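Trans-isoprenyl diphosphate synthase (Caulobacter crescentus, PDB 3OYR) probably makes octaprenyl diphosphate, the precursor of quinone side chains, by adding isopentenyl units to farnesyl diphosphate in a metal-dependent reaction. Local coordinates at residues 76-81 / 85-90; 105-110 / 119-124; 109-114 / 248-253. One frame throughout, in Å; residues are numbered along the deposited sequence.

Contact 1: residues 76-81 / 85-90; sequences AARLAG and DHFQKL
The methyl group of Ala77 lies over one face of the Phe87 ring. Its CB is 3.4 Å from Phe87 CG and 3.7 Å from the ring centroid, 23° off the ring normal. This is a CH-pi contact, displaced toward the CG side of the ring. Phe87 holds CG between its own backbone N and carbonyl carbon (chi1 63°), and this directs the ring at the neighbouring helix. The far end of the same ring meets Arg78. Phe87 CE1 sits over the centre of the guanidinium face, and Arg78 NE is 3.4 Å from Phe87 CZ. The two planes are 84° apart, so the ring stands upright on the guanidinium and the two groups do not stack flat. The Arg78 chain bends at chi2 to bring its end there. Its NH2 forms a salt bridge with Asp34 on helix 25-45, a residue the Phe87 side chain also touches. The contact joins the end of helix 68-79, closed by a Schellman motif at Gly81, to the start of helix 87-109. It is plain packing, far from the calcium and diphosphate sites. The Ala77-Phe87 half is apolar; the Arg78 half sets a ring rim on a guanidinium whose charge is answered by a third helix.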
loop_
_atom_site.group_PDB
_atom_site.type_symbol
_atom_site.label_atom_id
_atom_site.label_comp_id
_atom_site.label_asym_id
_atom_site.label_seq_id
_atom_site.Cartn_x
_atom_site.Cartn_y
_atom_site.Cartn_z
ATOM N N ALA B 76 -19.823 -8.449 12.538
ATOM C CA ALA B 76 -19.305 -8.052 13.841
ATOM C C ALA B 76 -20.011 -6.822 14.357
ATOM O O ALA B 76 -20.301 -6.733 15.548
ATOM C CB ALA B 76 -17.812 -7.792 13.776
ATOM N N ALA B 77 -20.287 -5.875 13.459
ATOM C CA ALA B 77 -20.979 -4.644 13.852
ATOM C C ALA B 77 -22.419 -4.896 14.327
ATOM O O ALA B 77 -22.862 -4.348 15.355
ATOM C CB ALA B 77 -20.943 -3.620 12.708
ATOM N N ARG B 78 -23.142 -5.726 13.582
ATOM C CA ARG B 78 -24.515 -6.097 13.947
ATOM C C ARG B 78 -24.594 -6.995 15.188
ATOM O O ARG B 78 -25.501 -6.829 16.009
ATOM C CB ARG B 78 -25.219 -6.773 12.767
ATOM C CG ARG B 78 -25.437 -5.862 11.538
ATOM C CD ARG B 78 -26.309 -4.670 11.883
ATOM N NE ARG B 78 -26.511 -3.736 10.769
ATOM C CZ ARG B 78 -27.007 -2.506 10.911
ATOM N NH1 ARG B 78 -27.346 -2.062 12.111
ATOM N NH2 ARG B 78 -27.162 -1.713 9.858
ATOM N N LEU B 79 -23.650 -7.929 15.328
ATOM C CA LEU B 79 -23.573 -8.776 16.532
ATOM C C LEU B 79 -23.286 -7.916 17.756
ATOM O O LEU B 79 -23.928 -8.085 18.797
ATOM C CB LEU B 79 -22.535 -9.905 16.388
ATOM C CG LEU B 79 -22.497 -11.048 17.427
ATOM C CD1 LEU B 79 -23.875 -11.679 17.671
ATOM C CD2 LEU B 79 -21.487 -12.132 17.040
ATOM N N ALA B 80 -22.367 -6.957 17.614
ATOM C CA ALA B 80 -22.093 -6.008 18.692
ATOM C C ALA B 80 -23.204 -4.965 18.905
ATOM O O ALA B 80 -23.161 -4.204 19.865
ATOM C CB ALA B 80 -20.732 -5.339 18.508
ATOM N N GLY B 81 -24.204 -4.943 18.025
ATOM C CA GLY B 81 -25.368 -4.072 18.186
ATOM C C GLY B 81 -25.101 -2.623 17.816
ATOM O O GLY B 81 -25.308 -1.731 18.630
ATOM N N ASP B 85 -24.967 2.911 10.460
ATOM C CA ASP B 85 -24.343 2.097 9.431
ATOM C C ASP B 85 -22.955 2.579 9.002
ATOM O O ASP B 85 -22.516 2.318 7.867
ATOM C CB ASP B 85 -25.279 1.978 8.229
ATOM C CG ASP B 85 -25.497 3.306 7.506
ATOM O OD1 ASP B 85 -24.980 4.358 7.951
ATOM O OD2 ASP B 85 -26.195 3.286 6.475
ATOM N N HIS B 86 -22.263 3.280 9.898
ATOM C CA HIS B 86 -20.962 3.844 9.536
ATOM C C HIS B 86 -19.872 2.781 9.406
ATOM O O HIS B 86 -18.844 3.009 8.761
ATOM C CB HIS B 86 -20.559 4.983 10.482
ATOM C CG HIS B 86 -21.431 6.196 10.355
ATOM N ND1 HIS B 86 -21.944 6.865 11.447
ATOM C CD2 HIS B 86 -21.910 6.839 9.263
ATOM C CE1 HIS B 86 -22.686 7.877 11.032
ATOM N NE2 HIS B 86 -22.683 7.882 9.711
ATOM N N PHE B 87 -20.136 1.601 9.967
ATOM C CA PHE B 87 -19.273 0.445 9.783
ATOM C C PHE B 87 -19.124 0.048 8.314
ATOM O O PHE B 87 -18.151 -0.618 7.967
ATOM C CB PHE B 87 -19.771 -0.753 10.622
ATOM C CG PHE B 87 -21.144 -1.258 10.225
ATOM C CD1 PHE B 87 -22.280 -0.798 10.885
ATOM C CD2 PHE B 87 -21.301 -2.198 9.204
ATOM C CE1 PHE B 87 -23.550 -1.253 10.542
ATOM C CE2 PHE B 87 -22.579 -2.661 8.842
ATOM C CZ PHE B 87 -23.708 -2.182 9.513
ATOM N N GLN B 88 -20.074 0.451 7.460
ATOM C CA GLN B 88 -20.032 0.098 6.028
ATOM C C GLN B 88 -18.815 0.666 5.315
ATOM O O GLN B 88 -18.295 0.038 4.379
ATOM C CB GLN B 88 -21.311 0.535 5.289
ATOM C CG GLN B 88 -22.563 -0.335 5.578
ATOM C CD GLN B 88 -23.855 0.278 5.019
ATOM O OE1 GLN B 88 -23.805 1.099 4.111
ATOM N NE2 GLN B 88 -25.015 -0.106 5.586
ATOM N N LYS B 89 -18.385 1.863 5.716
ATOM C CA LYS B 89 -17.155 2.458 5.191
ATOM C C LYS B 89 -15.911 1.664 5.580
ATOM O O LYS B 89 -15.011 1.487 4.747
ATOM C CB LYS B 89 -17.016 3.919 5.595
ATOM C CG LYS B 89 -18.211 4.773 5.184
ATOM C CD LYS B 89 -17.955 6.247 5.444
ATOM C CE LYS B 89 -19.065 7.113 4.823
ATOM N NZ LYS B 89 -18.652 8.560 4.813
ATOM N N LEU B 90 -15.882 1.182 6.827
ATOM C CA LEU B 90 -14.819 0.284 7.316
ATOM C C LEU B 90 -14.824 -1.009 6.534
ATOM O O LEU B 90 -13.769 -1.447 6.062
ATOM C CB LEU B 90 -14.956 0.001 8.818
ATOM C CG LEU B 90 -14.952 1.223 9.741
ATOM C CD1 LEU B 90 -15.221 0.817 11.183
ATOM C CD2 LEU B 90 -13.660 2.031 9.662
#

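Contact 2: residues 105-110 / 119-124; sequences DDVVDG and AAHLIW. With CA (calcium ion), chain E; DMA (dimethylallyl diphosphate), chain G.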
loop_
_atom_site.group_PDB
_atom_site.type_symbol
_atom_site.label_atom_id
_atom_site.label_comp_id
_atom_site.label_asym_id
_atom_site.label_seq_id
_atom_site.Cartn_x
_atom_site.Cartn_y
_atom_site.Cartn_z
ATOM N N ASP B 105 0.446 -9.123 -4.136
ATOM C CA ASP B 105 0.878 -10.488 -3.900
ATOM C C ASP B 105 0.973 -11.261 -5.219
ATOM O O ASP B 105 1.926 -12.009 -5.418
ATOM C CB ASP B 105 -0.041 -11.177 -2.898
ATOM C CG ASP B 105 0.340 -12.630 -2.649
ATOM O OD1 ASP B 105 1.303 -12.901 -1.906
ATOM O OD2 ASP B 105 -0.343 -13.518 -3.200
ATOM N N ASP B 106 0.019 -11.049 -6.129
ATOM C CA ASP B 106 0.090 -11.666 -7.466
ATOM C C ASP B 106 1.302 -11.238 -8.284
ATOM O O ASP B 106 1.853 -12.057 -9.032
ATOM C CB ASP B 106 -1.180 -11.413 -8.278
ATOM C CG ASP B 106 -2.337 -12.302 -7.857
ATOM O OD1 ASP B 106 -2.103 -13.431 -7.350
ATOM O OD2 ASP B 106 -3.492 -11.855 -8.029
ATOM N N VAL B 107 1.717 -9.974 -8.143
ATOM C CA VAL B 107 2.928 -9.486 -8.802
ATOM C C VAL B 107 4.187 -10.144 -8.215
ATOM O O VAL B 107 5.097 -10.540 -8.944
ATOM C CB VAL B 107 3.024 -7.934 -8.721
ATOM C CG1 VAL B 107 4.408 -7.431 -9.087
ATOM C CG2 VAL B 107 2.005 -7.312 -9.631
ATOM N N VAL B 108 4.218 -10.250 -6.890
ATOM C CA VAL B 108 5.343 -10.822 -6.160
ATOM C C VAL B 108 5.488 -12.323 -6.469
ATOM O O VAL B 108 6.576 -12.801 -6.812
ATOM C CB VAL B 108 5.187 -10.531 -4.644
ATOM C CG1 VAL B 108 6.075 -11.442 -3.791
ATOM C CG2 VAL B 108 5.506 -9.065 -4.375
ATOM N N ASP B 109 4.378 -13.048 -6.397
ATOM C CA ASP B 109 4.391 -14.486 -6.625
ATOM C C ASP B 109 4.494 -14.891 -8.106
ATOM O O ASP B 109 4.817 -16.040 -8.418
ATOM C CB ASP B 109 3.142 -15.102 -6.019
ATOM C CG ASP B 109 3.241 -15.272 -4.531
ATOM O OD1 ASP B 109 2.192 -15.568 -3.906
ATOM O OD2 ASP B 109 4.348 -15.108 -3.978
ATOM N N GLY B 110 4.208 -13.958 -9.009
ATOM C CA GLY B 110 4.146 -14.256 -10.443
ATOM C C GLY B 110 2.948 -15.092 -10.890
ATOM O O GLY B 110 3.038 -15.809 -11.888
ATOM N N ALA B 119 -4.365 -12.319 -14.352
ATOM C CA ALA B 119 -3.910 -11.392 -13.323
ATOM C C ALA B 119 -3.606 -10.027 -13.953
ATOM O O ALA B 119 -2.920 -9.954 -14.979
ATOM C CB ALA B 119 -2.687 -11.938 -12.629
ATOM N N ALA B 120 -4.126 -8.966 -13.329
ATOM C CA ALA B 120 -4.051 -7.586 -13.840
ATOM C C ALA B 120 -2.687 -7.144 -14.361
ATOM O O ALA B 120 -2.607 -6.429 -15.368
ATOM C CB ALA B 120 -4.532 -6.615 -12.777
ATOM N N HIS B 121 -1.617 -7.583 -13.696
ATOM C CA HIS B 121 -0.256 -7.210 -14.085
ATOM C C HIS B 121 0.213 -7.790 -15.422
ATOM O O HIS B 121 1.216 -7.340 -15.970
ATOM C CB HIS B 121 0.746 -7.548 -12.986
ATOM C CG HIS B 121 0.893 -9.016 -12.716
ATOM N ND1 HIS B 121 1.857 -9.795 -13.324
ATOM C CD2 HIS B 121 0.216 -9.843 -11.882
ATOM C CE1 HIS B 121 1.758 -11.036 -12.884
ATOM N NE2 HIS B 121 0.769 -11.093 -12.009
ATOM N N LEU B 122 -0.507 -8.782 -15.939
ATOM C CA LEU B 122 -0.212 -9.317 -17.268
ATOM C C LEU B 122 -0.858 -8.487 -18.385
ATOM O O LEU B 122 -0.456 -8.584 -19.546
ATOM C CB LEU B 122 -0.611 -10.799 -17.367
ATOM C CG LEU B 122 0.254 -11.808 -16.589
ATOM C CD1 LEU B 122 -0.361 -13.213 -16.614
ATOM C CD2 LEU B 122 1.688 -11.850 -17.104
ATOM N N ILE B 123 -1.851 -7.674 -18.023
ATOM C CA ILE B 123 -2.539 -6.788 -18.956
ATOM C C ILE B 123 -1.982 -5.357 -18.891
ATOM O O ILE B 123 -1.703 -4.738 -19.921
ATOM C CB ILE B 123 -4.067 -6.765 -18.673
ATOM C CG1 ILE B 123 -4.682 -8.158 -18.828
ATOM C CG2 ILE B 123 -4.786 -5.739 -19.545
ATOM C CD1 ILE B 123 -4.367 -8.855 -20.173
ATOM N N TRP B 124 -1.819 -4.838 -17.676
ATOM C CA TRP B 124 -1.415 -3.444 -17.483
ATOM C C TRP B 124 0.042 -3.297 -17.070
ATOM O O TRP B 124 0.582 -2.190 -17.078
ATOM C CB TRP B 124 -2.321 -2.769 -16.461
ATOM C CG TRP B 124 -3.694 -2.460 -16.961
ATOM C CD1 TRP B 124 -4.074 -1.355 -17.670
ATOM C CD2 TRP B 124 -4.882 -3.246 -16.775
ATOM N NE1 TRP B 124 -5.416 -1.404 -17.943
ATOM C CE2 TRP B 124 -5.940 -2.554 -17.406
ATOM C CE3 TRP B 124 -5.153 -4.467 -16.139
ATOM C CZ2 TRP B 124 -7.258 -3.045 -17.426
ATOM C CZ3 TRP B 124 -6.470 -4.962 -16.157
ATOM C CH2 TRP B 124 -7.500 -4.247 -16.801
HETATM CA CA CA E . -0.177 -15.712 -3.815
HETATM C C1 DMA G . -1.346 -14.666 0.779
HETATM O O1 DMA G . -1.808 -15.989 0.536
HETATM C C2 DMA G . -1.952 -13.643 -0.131
HETATM C C3 DMA G . -2.352 -12.441 0.301
HETATM C C4 DMA G . -2.241 -11.986 1.722
HETATM C C5 DMA G . -2.938 -11.514 -0.711
HETATM P PA DMA G . -1.599 -16.835 -0.842
HETATM O O1A DMA G . -1.721 -18.263 -0.402
HETATM O O2A DMA G . -0.404 -16.380 -1.635
HETATM O O3A DMA G . -2.965 -16.400 -1.588
HETATM P PB DMA G . -3.401 -16.782 -3.098
HETATM O O1B DMA G . -4.793 -16.208 -3.060
HETATM O O2B DMA G . -3.304 -18.287 -3.184
HETATM O O3B DMA G . -2.426 -16.108 -4.037
HETATM O O HOH W 1 -0.308 -15.083 -6.048
HETATM O O HOH W 2 0.218 -18.027 -4.686
#
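His121, Val107 and Asp106 carry this buried contact. Val107 CA lies over one face of the His121 imidazole, 4.2 Å from the ring centroid and 15° off the normal, a CH-pi contact. The Val107 CG2 branch comes alongside and reaches His121 CB at 3.6 Å. His121 CG sits between the backbone N and the carbonyl carbon (chi1 65°), which turns the ring back against helix 87-109. Its NE2 is hydrogen-bonded to Ser111 O, just past the end of that helix, and this fixes the rotation of the ring. Asp106 meets the imidazole through its backbone and CB. Its carboxylate points elsewhere: OD1 takes a hydrogen bond of 2.8 Å from water 1 and forms a salt bridge with Arg114. With an alanine in place of His121, Ser111 O would probably lose this donor and a gap would open beside Val107. The second subunit packs here too, with its Leu122 on Val107. Water 1 is also a calcium ligand. Asp105 OD2, at 2.3 Å, and Asp109 OD1, at 2.4 Å, bind the same ion, and two diphosphate oxygens and water 2 complete the six ligands. This is the first aspartate-rich DDxxD motif of the FPP/GGPP synthase family, at the C-terminal end of helix 87-109.

Contact 3: residues 109-114 / 248-253; sequences DGSQLR and AGDDFR. With CA (calcium ion), chain E; DMA (dimethylallyl diphosphate), chain G.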
loop_
_atom_site.group_PDB
_atom_site.type_symbol
_atom_site.label_atom_id
_atom_site.label_comp_id
_atom_site.label_asym_id
_atom_site.label_seq_id
_atom_site.Cartn_x
_atom_site.Cartn_y
_atom_site.Cartn_z
ATOM N N ASP B 109 4.378 -13.048 -6.397
ATOM C CA ASP B 109 4.391 -14.486 -6.625
ATOM C C ASP B 109 4.494 -14.891 -8.106
ATOM O O ASP B 109 4.817 -16.040 -8.418
ATOM C CB ASP B 109 3.142 -15.102 -6.019
ATOM C CG ASP B 109 3.241 -15.272 -4.531
ATOM O OD1 ASP B 109 2.192 -15.568 -3.906
ATOM O OD2 ASP B 109 4.348 -15.108 -3.978
ATOM N N GLY B 110 4.208 -13.958 -9.009
ATOM C CA GLY B 110 4.146 -14.256 -10.443
ATOM C C GLY B 110 2.948 -15.092 -10.890
ATOM O O GLY B 110 3.038 -15.809 -11.888
ATOM N N SER B 111 1.826 -15.000 -10.165
ATOM C CA SER B 111 0.609 -15.777 -10.479
ATOM C C SER B 111 -0.086 -15.267 -11.741
ATOM O O SER B 111 -0.133 -14.061 -11.974
ATOM C CB SER B 111 -0.368 -15.738 -9.306
ATOM O OG SER B 111 0.183 -16.390 -8.172
ATOM N N GLN B 112 -0.624 -16.183 -12.547
ATOM C CA GLN B 112 -1.184 -15.810 -13.851
ATOM C C GLN B 112 -2.711 -15.686 -13.862
ATOM O O GLN B 112 -3.279 -15.064 -14.758
ATOM C CB GLN B 112 -0.688 -16.767 -14.941
ATOM C CG GLN B 112 0.842 -16.760 -15.098
ATOM C CD GLN B 112 1.372 -17.907 -15.947
ATOM O OE1 GLN B 112 2.426 -18.472 -15.652
ATOM N NE2 GLN B 112 0.644 -18.257 -17.007
ATOM N N LEU B 113 -3.360 -16.232 -12.836
ATOM C CA LEU B 113 -4.802 -16.253 -12.760
ATOM C C LEU B 113 -5.297 -15.801 -11.373
ATOM O O LEU B 113 -4.744 -16.190 -10.351
ATOM C CB LEU B 113 -5.303 -17.673 -13.036
ATOM C CG LEU B 113 -6.761 -17.828 -13.466
ATOM C CD1 LEU B 113 -6.972 -17.320 -14.902
ATOM C CD2 LEU B 113 -7.193 -19.283 -13.349
ATOM N N ARG B 114 -6.355 -14.999 -11.367
ATOM C CA ARG B 114 -6.964 -14.507 -10.142
ATOM C C ARG B 114 -8.437 -14.276 -10.393
ATOM O O ARG B 114 -8.805 -13.517 -11.306
ATOM C CB ARG B 114 -6.291 -13.206 -9.667
ATOM C CG ARG B 114 -7.058 -12.508 -8.526
ATOM C CD ARG B 114 -6.964 -13.262 -7.209
ATOM N NE ARG B 114 -5.591 -13.270 -6.726
ATOM C CZ ARG B 114 -5.147 -13.972 -5.684
ATOM N NH1 ARG B 114 -5.974 -14.734 -4.968
ATOM N NH2 ARG B 114 -3.863 -13.883 -5.352
ATOM N N ALA B 248 -4.057 -23.979 -9.300
ATOM C CA ALA B 248 -3.580 -25.009 -8.379
ATOM C C ALA B 248 -2.105 -25.231 -8.644
ATOM O O ALA B 248 -1.696 -25.302 -9.799
ATOM C CB ALA B 248 -4.359 -26.318 -8.579
ATOM N N GLY B 249 -1.298 -25.309 -7.587
ATOM C CA GLY B 249 0.138 -25.537 -7.751
ATOM C C GLY B 249 1.037 -24.313 -7.804
ATOM O O GLY B 249 2.255 -24.446 -7.995
ATOM N N ASP B 250 0.457 -23.123 -7.638
ATOM C CA ASP B 250 1.258 -21.890 -7.540
ATOM C C ASP B 250 2.348 -21.970 -6.463
ATOM O O ASP B 250 3.479 -21.626 -6.755
ATOM C CB ASP B 250 0.385 -20.640 -7.335
ATOM C CG ASP B 250 -0.123 -20.043 -8.653
ATOM O OD1 ASP B 250 0.263 -20.546 -9.734
ATOM O OD2 ASP B 250 -0.910 -19.062 -8.600
ATOM N N ASP B 251 2.012 -22.449 -5.256
ATOM C CA ASP B 251 2.992 -22.576 -4.158
ATOM C C ASP B 251 4.133 -23.497 -4.576
ATOM O O ASP B 251 5.302 -23.119 -4.469
ATOM C CB ASP B 251 2.367 -23.105 -2.850
ATOM C CG ASP B 251 1.278 -22.178 -2.265
ATOM O OD1 ASP B 251 1.278 -20.946 -2.516
ATOM O OD2 ASP B 251 0.409 -22.707 -1.537
ATOM N N PHE B 252 3.780 -24.686 -5.071
ATOM C CA PHE B 252 4.767 -25.656 -5.518
ATOM C C PHE B 252 5.670 -25.102 -6.621
ATOM O O PHE B 252 6.893 -25.176 -6.513
ATOM C CB PHE B 252 4.127 -26.988 -5.952
ATOM C CG PHE B 252 5.143 -28.035 -6.337
ATOM C CD1 PHE B 252 5.878 -28.700 -5.353
ATOM C CD2 PHE B 252 5.400 -28.322 -7.676
ATOM C CE1 PHE B 252 6.849 -29.644 -5.692
ATOM C CE2 PHE B 252 6.364 -29.270 -8.031
ATOM C CZ PHE B 252 7.086 -29.939 -7.036
ATOM N N ARG B 253 5.071 -24.528 -7.661
ATOM C CA ARG B 253 5.844 -23.925 -8.743
ATOM C C ARG B 253 6.657 -22.665 -8.355
ATOM O O ARG B 253 7.651 -22.359 -9.011
ATOM C CB ARG B 253 4.960 -23.691 -9.979
ATOM C CG ARG B 253 4.778 -24.951 -10.833
ATOM C CD ARG B 253 3.880 -24.739 -12.050
ATOM N NE ARG B 253 2.483 -25.068 -11.767
ATOM C CZ ARG B 253 1.548 -24.182 -11.428
ATOM N NH1 ARG B 253 1.844 -22.893 -11.330
ATOM N NH2 ARG B 253 0.310 -24.585 -11.189
HETATM CA CA CA E . -0.177 -15.712 -3.815
HETATM C C1 DMA G . -1.346 -14.666 0.779
HETATM O O1 DMA G . -1.808 -15.989 0.536
HETATM C C2 DMA G . -1.952 -13.643 -0.131
HETATM C C3 DMA G . -2.352 -12.441 0.301
HETATM C C4 DMA G . -2.241 -11.986 1.722
HETATM C C5 DMA G . -2.938 -11.514 -0.711
HETATM P PA DMA G . -1.599 -16.835 -0.842
HETATM O O1A DMA G . -1.721 -18.263 -0.402
HETATM O O2A DMA G . -0.404 -16.380 -1.635
HETATM O O3A DMA G . -2.965 -16.400 -1.588
HETATM P PB DMA G . -3.401 -16.782 -3.098
HETATM O O1B DMA G . -4.793 -16.208 -3.060
HETATM O O2B DMA G . -3.304 -18.287 -3.184
HETATM O O3B DMA G . -2.426 -16.108 -4.037
HETATM O O HOH W 1 -0.308 -15.083 -6.048
HETATM O O HOH W 3 -0.178 -19.080 -12.143
HETATM O O HOH W 4 -2.981 -18.204 -10.230
HETATM O O HOH W 2 0.218 -18.027 -4.686
#
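The Arg114 guanidinium meets the diphosphate at its edge, with O1B of dimethylallyl diphosphate lying in its plane. NH1 gives O1B a nearly straight hydrogen bond of 2.7 Å, at 169°. NH2 reaches O3B, also a calcium ligand, at 3.0 Å and 143°. Bends at chi2 and chi3 curl the arginine chain toward the ligand. The other guanidinium, that of Arg253, has Gly249 O over the centre of one face. Its NH1 makes a 3.2 Å salt bridge to Asp250 OD1, which offers its anti lone pair and lies 16° out of the Arg253 guanidinium plane. Asp250 is the residue that spans the two segments. Its OD2 is 2.9 Å from Ser111 OG, a hydrogen-bonded pair in which the serine proton may go to another acceptor. Ser111 OG is also 2.5 Å from water 1, a ligand of the calcium. Water 3 joins Gln112 N to Asp250 OD1, donating to the carboxylate at 2.9 Å. OD1 is thus gripped by Arg253 and water 3, and the serine is a second-shell link to the metal. The contact ties the loop after the DDxxD helix to the start of helix 250-254, at the metal-diphosphate site characteristic of trans-prenyl diphosphate synthases.

In the fold
Helix 87-109 connects the contacts. Contact 1 packs its start against helix 68-79, and contact 2 uses its C-terminal end. The centres of these two contacts are 33 Å apart, and their nearest atoms about 19 Å. Contact 1 is therefore remote from the calcium and the diphosphate. Contacts 2 and 3 adjoin, with centres 10 Å apart, and share Asp109 and Gly110. They also touch directly: the Asp106 OD1 to Arg114 NH2 link between them measures 2.7 Å, and Ala119 N and Gln112 O are 3.0 Å apart. Both reach the same calcium and dimethylallyl diphosphate. Contact 3 extends toward the second calcium, about 6 Å from the Asp250 side chain.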